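Monalysin (Pseudomonas entomophila, PDB 4MKO) forms beta-barrel pores in host cell membranes, lysing cells and contributing to the intestinal damage that the bacterium inflicts on Drosophila. Local coordinates at residues 17-22 with 28-33; 65-68 with 72-75; 126-131 with 185-190; 130-133 with 137-140. All coordinates share one frame; numbering follows the deposited sequence. Where two conformers were deposited one is given.

Contact 1 (17-22 with 28-33); sequences DGYLLD and QGCWVD
Tyr19, near the end of helix 12-20, reaches across to Gln28, Gly29 and Cys30 at the start of strand 29-43. It thereby ties the helix to the second strand of a beta-alpha-beta unit whose first strand is the short 9-10. The side chain starts toward the strand, and with CG anti to the backbone N (chi1 174°) the ring extends away from the helix. At the base of the ring Cys30 covers one face: Tyr19 CD2 is 4.5 Å from Cys30 CB, and Cys30 SG stands 4.9 Å from the centre of the Tyr19 ring, 25° off its normal. This is a sulfur-aromatic contact, at some distance above the face. The same sulfur is a ligand of a bound mercury(II) ion, probably introduced for the structure determination. Further out the ring leaves the cysteine and meets main chain, Tyr19 CE2 lying 3.7 Å and Tyr19 CZ 3.2 Å from Gly29 O. Pro8 and Lys10 also touch the tyrosine, so the ring is buried among the three elements of the unit. The side chain ends, at its hydroxyl, where the chain enters the strand. There two successive backbone N-H groups converge on OH, which fixes the far end of the ring against the main chain. The bond from Gln28 N arrives at the ring edge and is weak, while the Gln28 side chain turns elsewhere, its OE1 bonded to Tyr7 OH. The better bond runs from Gly29 N to Tyr19 OH, at 3.0 Å with an N-H...O angle of 139°.

Contact 2 (65-68 with 72-75); sequences ISIP and TTTL
Leu75 and Ile65 bury more surface here than any other pair, and they meet mainly through methyl groups. The two side chains slide past each other in opposite directions, so that three carbons of the isoleucine lie along the two methyls of the leucine. Ile65 CD1 lies 3.6 Å from Leu75 CD1, and on the other branch Ile65 CG2 lies 3.6 Å from Leu75 CD2; Ile65 CG1 adds a looser contact to the same Leu75 CD1. Both side chains leave the backbone in the same way, Ile65 CG1 and Leu75 CG being anti to their backbone N, and this extends them across the gap. Ile65 then turns its terminal methyl to chi2 96°, well off a staggered value, which brings CD1 alongside the leucine. Ile67 is the third large contributor. Its CD1 approaches Thr73 CG2 at 4.5 Å, a lighter contact, and its side chain also rests on Met132.

The two segments run antiparallel but share no hydrogen bond; Ile65 CA and Leu75 CA are 9.0 Å apart, the spacing of facing layers and not of paired strands. Each forms backbone hydrogen bonds with a different partner instead: Ile65 with Phe138 and Ile67 with Gly136 in one sheet, Thr73 with Met132 and Leu75 with Thr130 in the other. The chain thus steps here from the long main sheet into the two-stranded sheet of the inferred pore-forming region, a face-to-face apolar join between layers in the aerolysin-like fold.

Contact 3 (126-131 with 185-190); sequences FTDTTE and RKRVIV. With ACT (acetate ion), chain J.
Thr130 sets its hydroxyl at the edge of the Arg187 guanidinium. Thr130 OG1 lies in the guanidinium plane and accepts a nearly straight bond from Arg187 NH2, 2.9 Å long with an N-H...O angle of 164°. The arginine comes from the opposite direction and is bent at its second torsion (chi2 92°), which swings the guanidinium along its own strand until its edge faces the hydroxyl. Beside the hydroxyl, Thr130 CG2 meets Ile189 CD1 tip to tip at 3.9 Å; that same CD1 lies over one guanidinium face, toward its rim, so the charged group is bordered by a methyl as well as a hydroxyl. Asp128 crosses Arg187 at about a right angle. Asp128 OD2 is 4.2 Å from Arg187 NE but well out of the guanidinium plane, so any attraction is probably one of charges alone, with no N-H pointing at the oxygen. Tyr77 OH completes the polar cluster, bonded to Thr130 OG1 and Arg187 NE and weakly to Asp128 OD2. On the opposite side of its strand, Lys186 NZ bonds an oxygen (O) of an acetate ion, probably from the crystallisation liquor, at 2.8 Å.

The axes of the two short strand segments approach to 10.4 Å and their directions differ by 41°. This is two sheets packed face to face, the two-stranded sheet of the inferred pore-forming region lying on strand 173-191 of the main sheet in the soluble aerolysin-like fold.

Contact 4 (130-133 with 137-140); sequences TEMK and TFVI
Met132 and Phe138 pass each other in opposite directions between two sheets of the aerolysin-like fold, where the chain leaves the inferred pore-forming region and enters strand 136-151 of the main sheet. Although few residues separate them, the segments do not form a paired hairpin: Met132 CA and Phe138 CA are 9.7 Å apart and no hydrogen bond crosses. The two residues belong to different sheets, and their side chains fill the space between these layers.

The methionine does its touching with the terminal methyl. Its chain runs out straight through chi2 and then turns at the last torsion (chi3 72°), which lays CE beside the root of the phenylalanine. Met132 CE is 3.6 Å from Phe138 CD2, 3.7 Å from Phe138 CG and 3.8 Å from Phe138 CB, so it sits in the angle where the ring joins its CB. The approach is oblique to the ring. Phe138 CG is anti to its carbonyl carbon (chi1 -47°), and this carries the ring past the methyl toward the end of the other strand, so the two groups overlap side by side instead of meeting head on. Ile189 touches both side chains, and Leu75 closes on the methionine.

Lys133 contributes main chain: its side chain starts away from the strand opposite, but its carbonyl borders the far end of the ring, Lys133 O lying 4.0 Å from Phe138 CZ.

Contacts 2, 3 and 4 lie together at one end of the elongated chain, the centres of 2 and 4 about 6 Å apart and those of 3 and 4 about 9 Å. All three join the two-stranded sheet 72-81/124-133 to the main sheet: contact 2 where the chain enters that small sheet, contact 4 where it leaves, and contact 3 along strand 173-191. Contacts 3 and 4 share Thr130 and Glu131. Contact 1 comes first in sequence, its centre about 18 Å from that of contact 3, linked by the Asp17-Lys186 salt bridge. The inferred pore-forming region is thus held against the main sheet, consistent with a toxin not yet inserted.

Contact 1 (17-22 with 28-33)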
loop_
_atom_site.group_PDB
_atom_site.type_symbol
_atom_site.label_atom_id
_atom_site.label_comp_id
_atom_site.label_asym_id
_atom_site.label_seq_id
_atom_site.Cartn_x
_atom_site.Cartn_y
_atom_site.Cartn_z
ATOM N N ASP A 17 5.642 1.183 -13.320
ATOM C CA ASP A 17 6.866 0.647 -13.921
ATOM C C ASP A 17 7.662 1.777 -14.570
ATOM O O ASP A 17 8.869 1.799 -14.426
ATOM C CB ASP A 17 6.532 -0.395 -14.982
ATOM C CG ASP A 17 6.420 -1.794 -14.436
ATOM O OD1 ASP A 17 6.863 -2.019 -13.297
ATOM O OD2 ASP A 17 5.962 -2.679 -15.182
ATOM N N GLY A 18 6.982 2.708 -15.234
ATOM C CA GLY A 18 7.636 3.862 -15.860
ATOM C C GLY A 18 8.408 4.657 -14.819
ATOM O O GLY A 18 9.577 5.006 -15.012
ATOM N N TYR A 19 7.774 4.867 -13.662
ATOM C CA TYR A 19 8.382 5.571 -12.532
ATOM C C TYR A 19 9.619 4.823 -12.008
ATOM O O TYR A 19 10.691 5.424 -11.846
ATOM C CB TYR A 19 7.316 5.753 -11.426
ATOM C CG TYR A 19 7.842 6.335 -10.133
ATOM C CD1 TYR A 19 8.136 7.689 -10.025
ATOM C CD2 TYR A 19 8.040 5.531 -9.015
ATOM C CE1 TYR A 19 8.596 8.236 -8.826
ATOM C CE2 TYR A 19 8.541 6.056 -7.826
ATOM C CZ TYR A 19 8.816 7.409 -7.736
ATOM O OH TYR A 19 9.323 7.915 -6.565
ATOM N N LEU A 20 9.484 3.511 -11.765
ATOM C CA LEU A 20 10.583 2.726 -11.208
ATOM C C LEU A 20 11.713 2.449 -12.180
ATOM O O LEU A 20 12.837 2.223 -11.719
ATOM C CB LEU A 20 10.088 1.409 -10.600
ATOM C CG LEU A 20 9.135 1.510 -9.392
ATOM C CD1 LEU A 20 8.577 0.139 -9.052
ATOM C CD2 LEU A 20 9.849 2.100 -8.177
ATOM N N LEU A 21 11.421 2.434 -13.507
ATOM C CA LEU A 21 12.432 2.133 -14.541
ATOM C C LEU A 21 13.189 3.369 -14.987
ATOM O O LEU A 21 14.090 3.275 -15.829
ATOM C CB LEU A 21 11.829 1.404 -15.733
ATOM C CG LEU A 21 11.329 -0.033 -15.457
ATOM C CD1 LEU A 21 10.529 -0.525 -16.608
ATOM C CD2 LEU A 21 12.475 -0.970 -15.128
ATOM N N ASP A 22 12.850 4.517 -14.377
ATOM C CA ASP A 22 13.539 5.774 -14.616
ATOM C C ASP A 22 14.613 5.866 -13.533
ATOM O O ASP A 22 14.327 6.220 -12.378
ATOM C CB ASP A 22 12.553 6.957 -14.559
ATOM C CG ASP A 22 13.223 8.324 -14.512
ATOM O OD1 ASP A 22 14.395 8.422 -14.916
ATOM O OD2 ASP A 22 12.575 9.278 -14.072
ATOM N N GLN A 28 11.274 6.812 -4.367
ATOM C CA GLN A 28 10.774 6.321 -3.072
ATOM C C GLN A 28 9.325 5.845 -3.191
ATOM O O GLN A 28 8.933 4.891 -2.531
ATOM C CB GLN A 28 10.808 7.437 -2.015
ATOM C CG GLN A 28 12.187 7.765 -1.458
ATOM C CD GLN A 28 12.081 8.941 -0.525
ATOM O OE1 GLN A 28 11.646 10.036 -0.912
ATOM N NE2 GLN A 28 12.445 8.734 0.730
ATOM N N GLY A 29 8.521 6.574 -3.956
ATOM C CA GLY A 29 7.103 6.251 -4.052
ATOM C C GLY A 29 6.302 7.229 -4.877
ATOM O O GLY A 29 6.818 8.247 -5.353
ATOM N N CYS A 30 5.040 6.876 -5.109
ATOM C CA CYS A 30 4.170 7.695 -5.927
ATOM C C CYS A 30 2.735 7.624 -5.425
ATOM O O CYS A 30 2.342 6.630 -4.799
ATOM C CB CYS A 30 4.282 7.299 -7.402
ATOM S SG CYS A 30 3.775 5.593 -7.784
ATOM N N TRP A 31 1.968 8.691 -5.679
ATOM C CA TRP A 31 0.525 8.694 -5.431
ATOM C C TRP A 31 -0.048 7.834 -6.547
ATOM O O TRP A 31 0.492 7.810 -7.659
ATOM C CB TRP A 31 -0.037 10.113 -5.528
ATOM C CG TRP A 31 0.434 11.007 -4.421
ATOM C CD1 TRP A 31 1.537 11.811 -4.429
ATOM C CD2 TRP A 31 -0.153 11.140 -3.120
ATOM N NE1 TRP A 31 1.619 12.508 -3.247
ATOM C CE2 TRP A 31 0.614 12.092 -2.411
ATOM C CE3 TRP A 31 -1.262 10.549 -2.481
ATOM C CZ2 TRP A 31 0.308 12.474 -1.095
ATOM C CZ3 TRP A 31 -1.575 10.939 -1.180
ATOM C CH2 TRP A 31 -0.795 11.888 -0.499
ATOM N N VAL A 32 -1.116 7.101 -6.257
ATOM C CA VAL A 32 -1.732 6.204 -7.238
ATOM C C VAL A 32 -3.137 6.705 -7.548
ATOM O O VAL A 32 -3.920 6.915 -6.622
ATOM C CB VAL A 32 -1.769 4.739 -6.701
ATOM C CG1 VAL A 32 -2.546 3.815 -7.652
ATOM C CG2 VAL A 32 -0.357 4.208 -6.475
ATOM N N ASP A 33 -3.454 6.859 -8.838
ATOM C CA ASP A 33 -4.790 7.254 -9.308
ATOM C C ASP A 33 -5.520 5.931 -9.563
ATOM O O ASP A 33 -5.233 5.228 -10.543
ATOM C CB ASP A 33 -4.669 8.080 -10.610
ATOM C CG ASP A 33 -5.969 8.369 -11.353
ATOM O OD1 ASP A 33 -7.051 8.061 -10.808
ATOM O OD2 ASP A 33 -5.901 8.907 -12.473
#

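Contact 2 (65-68 with 72-75)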
loop_
_atom_site.group_PDB
_atom_site.type_symbol
_atom_site.label_atom_id
_atom_site.label_comp_id
_atom_site.label_asym_id
_atom_site.label_seq_id
_atom_site.Cartn_x
_atom_site.Cartn_y
_atom_site.Cartn_z
ATOM N N ILE A 65 23.193 -5.633 0.827
ATOM C CA ILE A 65 24.244 -6.637 0.649
ATOM C C ILE A 65 25.434 -6.032 -0.088
ATOM O O ILE A 65 25.238 -5.302 -1.069
ATOM C CB ILE A 65 23.709 -7.927 -0.067
ATOM C CG1 ILE A 65 24.764 -9.065 -0.077
ATOM C CG2 ILE A 65 23.236 -7.639 -1.500
ATOM C CD1 ILE A 65 24.631 -10.047 1.013
ATOM N N SER A 66 26.668 -6.372 0.377
ATOM C CA SER A 66 27.903 -5.946 -0.273
ATOM C C SER A 66 28.555 -7.186 -0.845
ATOM O O SER A 66 28.628 -8.193 -0.159
ATOM C CB SER A 66 28.840 -5.252 0.712
ATOM O OG SER A 66 28.284 -4.006 1.098
ATOM N N ILE A 67 28.971 -7.131 -2.120
ATOM C CA ILE A 67 29.568 -8.282 -2.813
ATOM C C ILE A 67 30.953 -7.911 -3.328
ATOM O O ILE A 67 31.102 -6.880 -3.994
ATOM C CB ILE A 67 28.647 -8.811 -3.951
ATOM C CG1 ILE A 67 27.207 -9.035 -3.458
ATOM C CG2 ILE A 67 29.218 -10.094 -4.578
ATOM C CD1 ILE A 67 26.159 -9.282 -4.597
ATOM N N PRO A 68 31.982 -8.740 -3.040
ATOM C CA PRO A 68 33.338 -8.393 -3.501
ATOM C C PRO A 68 33.524 -8.529 -5.002
ATOM O O PRO A 68 32.728 -9.181 -5.694
ATOM C CB PRO A 68 34.254 -9.398 -2.771
ATOM C CG PRO A 68 33.408 -10.155 -1.834
ATOM C CD PRO A 68 31.973 -9.986 -2.246
ATOM N N THR A 72 30.334 -13.844 -8.005
ATOM C CA THR A 72 28.983 -13.991 -8.530
ATOM C C THR A 72 28.267 -14.936 -7.559
ATOM O O THR A 72 28.800 -16.006 -7.254
ATOM C CB THR A 72 28.998 -14.525 -9.977
ATOM O OG1 THR A 72 29.653 -13.566 -10.804
ATOM C CG2 THR A 72 27.591 -14.757 -10.523
ATOM N N THR A 73 27.079 -14.546 -7.056
ATOM C CA THR A 73 26.335 -15.409 -6.130
ATOM C C THR A 73 24.832 -15.318 -6.354
ATOM O O THR A 73 24.339 -14.276 -6.786
ATOM C CB THR A 73 26.706 -15.099 -4.652
ATOM O OG1 THR A 73 26.174 -16.111 -3.800
ATOM C CG2 THR A 73 26.217 -13.717 -4.163
ATOM N N THR A 74 24.109 -16.397 -6.030
ATOM C CA THR A 74 22.651 -16.396 -6.074
ATOM C C THR A 74 22.179 -15.987 -4.681
ATOM O O THR A 74 22.213 -16.783 -3.744
ATOM C CB THR A 74 22.108 -17.750 -6.568
ATOM O OG1 THR A 74 22.595 -17.957 -7.890
ATOM C CG2 THR A 74 20.574 -17.805 -6.576
ATOM N N LEU A 75 21.790 -14.724 -4.538
ATOM C CA LEU A 75 21.333 -14.180 -3.274
ATOM C C LEU A 75 19.896 -14.577 -2.982
ATOM O O LEU A 75 19.040 -14.388 -3.830
ATOM C CB LEU A 75 21.470 -12.639 -3.295
ATOM C CG LEU A 75 21.313 -11.947 -1.945
ATOM C CD1 LEU A 75 22.572 -12.127 -1.081
ATOM C CD2 LEU A 75 21.067 -10.482 -2.130
#

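Contact 3 (126-131 with 185-190)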
loop_
_atom_site.group_PDB
_atom_site.type_symbol
_atom_site.label_atom_id
_atom_site.label_comp_id
_atom_site.label_asym_id
_atom_site.label_seq_id
_atom_site.Cartn_x
_atom_site.Cartn_y
_atom_site.Cartn_z
ATOM N N PHE A 126 8.168 -15.426 1.800
ATOM C CA PHE A 126 8.584 -16.358 0.750
ATOM C C PHE A 126 9.970 -15.977 0.294
ATOM O O PHE A 126 10.343 -14.799 0.352
ATOM C CB PHE A 126 7.593 -16.457 -0.423
ATOM C CG PHE A 126 7.501 -15.252 -1.324
ATOM C CD1 PHE A 126 6.699 -14.166 -0.981
ATOM C CD2 PHE A 126 8.176 -15.220 -2.539
ATOM C CE1 PHE A 126 6.594 -13.063 -1.830
ATOM C CE2 PHE A 126 8.074 -14.114 -3.388
ATOM C CZ PHE A 126 7.272 -13.045 -3.033
ATOM N N THR A 127 10.741 -16.980 -0.144
ATOM C CA THR A 127 12.105 -16.785 -0.595
ATOM C C THR A 127 12.117 -16.379 -2.059
ATOM O O THR A 127 11.459 -17.014 -2.893
ATOM C CB THR A 127 12.928 -18.082 -0.366
ATOM O OG1 THR A 127 12.771 -18.485 0.996
ATOM C CG2 THR A 127 14.418 -17.913 -0.689
ATOM N N ASP A 128 12.899 -15.348 -2.366
ATOM C CA ASP A 128 13.129 -14.922 -3.734
ATOM C C ASP A 128 14.640 -14.905 -3.957
ATOM O O ASP A 128 15.400 -14.736 -2.999
ATOM C CB ASP A 128 12.484 -13.556 -4.022
ATOM C CG ASP A 128 12.479 -13.210 -5.494
ATOM O OD1 ASP A 128 12.046 -14.060 -6.297
ATOM O OD2 ASP A 128 12.884 -12.077 -5.841
ATOM N N THR A 129 15.080 -15.170 -5.190
ATOM C CA THR A 129 16.516 -15.186 -5.481
ATOM C C THR A 129 16.837 -14.331 -6.681
ATOM O O THR A 129 16.010 -14.225 -7.583
ATOM C CB THR A 129 17.035 -16.640 -5.723
ATOM O OG1 THR A 129 16.455 -17.169 -6.917
ATOM C CG2 THR A 129 16.787 -17.589 -4.534
ATOM N N THR A 130 18.057 -13.763 -6.710
ATOM C CA THR A 130 18.619 -13.011 -7.829
ATOM C C THR A 130 20.117 -13.317 -7.910
ATOM O O THR A 130 20.827 -13.182 -6.906
ATOM C CB THR A 130 18.349 -11.488 -7.718
ATOM O OG1 THR A 130 16.940 -11.274 -7.646
ATOM C CG2 THR A 130 18.896 -10.704 -8.917
ATOM N N GLU A 131 20.594 -13.706 -9.103
ATOM C CA GLU A 131 22.024 -13.931 -9.301
ATOM C C GLU A 131 22.628 -12.540 -9.414
ATOM O O GLU A 131 22.143 -11.722 -10.199
ATOM C CB GLU A 131 22.314 -14.781 -10.552
ATOM C CG GLU A 131 23.780 -15.182 -10.624
ATOM C CD GLU A 131 24.167 -16.039 -11.813
ATOM O OE1 GLU A 131 24.533 -17.216 -11.599
ATOM O OE2 GLU A 131 24.135 -15.526 -12.956
ATOM N N ARG A 185 4.177 -8.440 -6.151
ATOM C CA ARG A 185 5.277 -9.352 -6.498
ATOM C C ARG A 185 6.282 -8.601 -7.398
ATOM O O ARG A 185 6.477 -8.937 -8.571
ATOM C CB ARG A 185 4.735 -10.625 -7.166
ATOM C CG ARG A 185 5.796 -11.731 -7.201
ATOM C CD ARG A 185 5.229 -13.116 -7.450
ATOM N NE ARG A 185 4.476 -13.202 -8.695
ATOM C CZ ARG A 185 4.982 -13.583 -9.860
ATOM N NH1 ARG A 185 6.270 -13.887 -9.964
ATOM N NH2 ARG A 185 4.206 -13.647 -10.936
ATOM N N LYS A 186 6.903 -7.560 -6.815
ATOM C CA LYS A 186 7.849 -6.688 -7.492
ATOM C C LYS A 186 8.887 -6.206 -6.489
ATOM O O LYS A 186 8.536 -5.748 -5.392
ATOM C CB LYS A 186 7.073 -5.512 -8.084
ATOM C CG LYS A 186 7.794 -4.726 -9.140
ATOM C CD LYS A 186 6.844 -3.799 -9.890
ATOM C CE LYS A 186 5.938 -4.524 -10.861
ATOM N NZ LYS A 186 5.139 -3.570 -11.669
ATOM N N ARG A 187 10.154 -6.332 -6.854
ATOM C CA ARG A 187 11.252 -5.897 -6.006
ATOM C C ARG A 187 12.268 -5.135 -6.852
ATOM O O ARG A 187 12.445 -5.438 -8.032
ATOM C CB ARG A 187 11.895 -7.090 -5.264
ATOM C CG ARG A 187 12.679 -8.062 -6.159
ATOM C CD ARG A 187 14.151 -7.704 -6.270
ATOM N NE ARG A 187 14.847 -8.590 -7.211
ATOM C CZ ARG A 187 14.949 -8.400 -8.524
ATOM N NH1 ARG A 187 14.364 -7.355 -9.101
ATOM N NH2 ARG A 187 15.618 -9.269 -9.276
ATOM N N VAL A 188 12.953 -4.187 -6.227
ATOM C CA VAL A 188 13.936 -3.326 -6.865
ATOM C C VAL A 188 15.268 -3.555 -6.176
ATOM O O VAL A 188 15.308 -3.621 -4.953
ATOM C CB VAL A 188 13.492 -1.834 -6.727
ATOM C CG1 VAL A 188 14.519 -0.869 -7.329
ATOM C CG2 VAL A 188 12.109 -1.603 -7.354
ATOM N N ILE A 189 16.355 -3.602 -6.955
ATOM C CA ILE A 189 17.725 -3.682 -6.426
ATOM C C ILE A 189 18.472 -2.484 -6.986
ATOM O O ILE A 189 18.501 -2.303 -8.200
ATOM C CB ILE A 189 18.456 -5.031 -6.733
ATOM C CG1 ILE A 189 17.635 -6.263 -6.266
ATOM C CG2 ILE A 189 19.840 -5.023 -6.062
ATOM C CD1 ILE A 189 18.237 -7.612 -6.697
ATOM N N VAL A 190 19.042 -1.637 -6.109
ATOM C CA VAL A 190 19.785 -0.456 -6.541
ATOM C C VAL A 190 21.149 -0.377 -5.854
ATOM O O VAL A 190 21.223 -0.700 -4.662
ATOM C CB VAL A 190 19.011 0.885 -6.384
ATOM C CG1 VAL A 190 17.829 0.981 -7.358
ATOM C CG2 VAL A 190 18.566 1.123 -4.947
HETATM C C ACT J . 2.825 -6.014 -13.630
HETATM O O ACT J . 3.247 -4.971 -13.096
HETATM O OXT ACT J . 1.607 -6.334 -13.740
HETATM C CH3 ACT J . 3.881 -6.968 -14.200
#

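Contact 4 (130-133 with 137-140)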
loop_
_atom_site.group_PDB
_atom_site.type_symbol
_atom_site.label_atom_id
_atom_site.label_comp_id
_atom_site.label_asym_id
_atom_site.label_seq_id
_atom_site.Cartn_x
_atom_site.Cartn_y
_atom_site.Cartn_z
ATOM N N THR A 130 18.057 -13.763 -6.710
ATOM C CA THR A 130 18.619 -13.011 -7.829
ATOM C C THR A 130 20.117 -13.317 -7.910
ATOM O O THR A 130 20.827 -13.182 -6.906
ATOM C CB THR A 130 18.349 -11.488 -7.718
ATOM O OG1 THR A 130 16.940 -11.274 -7.646
ATOM C CG2 THR A 130 18.896 -10.704 -8.917
ATOM N N GLU A 131 20.594 -13.706 -9.103
ATOM C CA GLU A 131 22.024 -13.931 -9.301
ATOM C C GLU A 131 22.628 -12.540 -9.414
ATOM O O GLU A 131 22.143 -11.722 -10.199
ATOM C CB GLU A 131 22.314 -14.781 -10.552
ATOM C CG GLU A 131 23.780 -15.182 -10.624
ATOM C CD GLU A 131 24.167 -16.039 -11.813
ATOM O OE1 GLU A 131 24.533 -17.216 -11.599
ATOM O OE2 GLU A 131 24.135 -15.526 -12.956
ATOM N N MET A 132 23.591 -12.230 -8.545
ATOM C CA MET A 132 24.205 -10.911 -8.505
ATOM C C MET A 132 25.724 -11.044 -8.525
ATOM O O MET A 132 26.265 -12.060 -8.074
ATOM C CB MET A 132 23.770 -10.167 -7.230
ATOM C CG MET A 132 22.282 -9.848 -7.169
ATOM S SD MET A 132 21.858 -9.169 -5.555
ATOM C CE MET A 132 22.620 -7.555 -5.672
ATOM N N LYS A 133 26.396 -9.999 -9.007
ATOM C CA LYS A 133 27.846 -9.940 -9.130
ATOM C C LYS A 133 28.392 -8.671 -8.487
ATOM O O LYS A 133 27.797 -7.592 -8.614
ATOM C CB LYS A 133 28.231 -9.978 -10.622
ATOM C CG LYS A 133 29.719 -10.191 -10.897
ATOM C CD LYS A 133 30.010 -10.238 -12.393
ATOM C CE LYS A 133 31.479 -10.438 -12.675
ATOM N NZ LYS A 133 31.736 -10.707 -14.116
ATOM N N THR A 137 27.732 -2.367 -3.241
ATOM C CA THR A 137 26.784 -2.439 -2.144
ATOM C C THR A 137 25.434 -2.141 -2.774
ATOM O O THR A 137 25.304 -1.170 -3.526
ATOM C CB THR A 137 27.173 -1.506 -0.998
ATOM O OG1 THR A 137 28.480 -1.874 -0.553
ATOM C CG2 THR A 137 26.210 -1.598 0.169
ATOM N N PHE A 138 24.458 -2.995 -2.500
ATOM C CA PHE A 138 23.124 -2.926 -3.099
ATOM C C PHE A 138 22.038 -3.027 -2.049
ATOM O O PHE A 138 22.192 -3.737 -1.049
ATOM C CB PHE A 138 22.942 -4.063 -4.134
ATOM C CG PHE A 138 24.111 -4.197 -5.084
ATOM C CD1 PHE A 138 24.254 -3.332 -6.160
ATOM C CD2 PHE A 138 25.127 -5.116 -4.838
ATOM C CE1 PHE A 138 25.366 -3.419 -7.012
ATOM C CE2 PHE A 138 26.231 -5.213 -5.696
ATOM C CZ PHE A 138 26.339 -4.364 -6.781
ATOM N N VAL A 139 20.934 -2.321 -2.293
ATOM C CA VAL A 139 19.775 -2.304 -1.399
ATOM C C VAL A 139 18.615 -2.889 -2.172
ATOM O O VAL A 139 18.414 -2.551 -3.338
ATOM C CB VAL A 139 19.432 -0.893 -0.836
ATOM C CG1 VAL A 139 18.397 -1.003 0.282
ATOM C CG2 VAL A 139 20.692 -0.163 -0.334
ATOM N N ILE A 140 17.883 -3.781 -1.524
ATOM C CA ILE A 140 16.715 -4.442 -2.080
ATOM C C ILE A 140 15.480 -3.875 -1.413
ATOM O O ILE A 140 15.434 -3.776 -0.184
ATOM C CB ILE A 140 16.807 -5.968 -1.874
ATOM C CG1 ILE A 140 18.137 -6.502 -2.466
ATOM C CG2 ILE A 140 15.572 -6.670 -2.480
ATOM C CD1 ILE A 140 18.406 -7.993 -2.196
#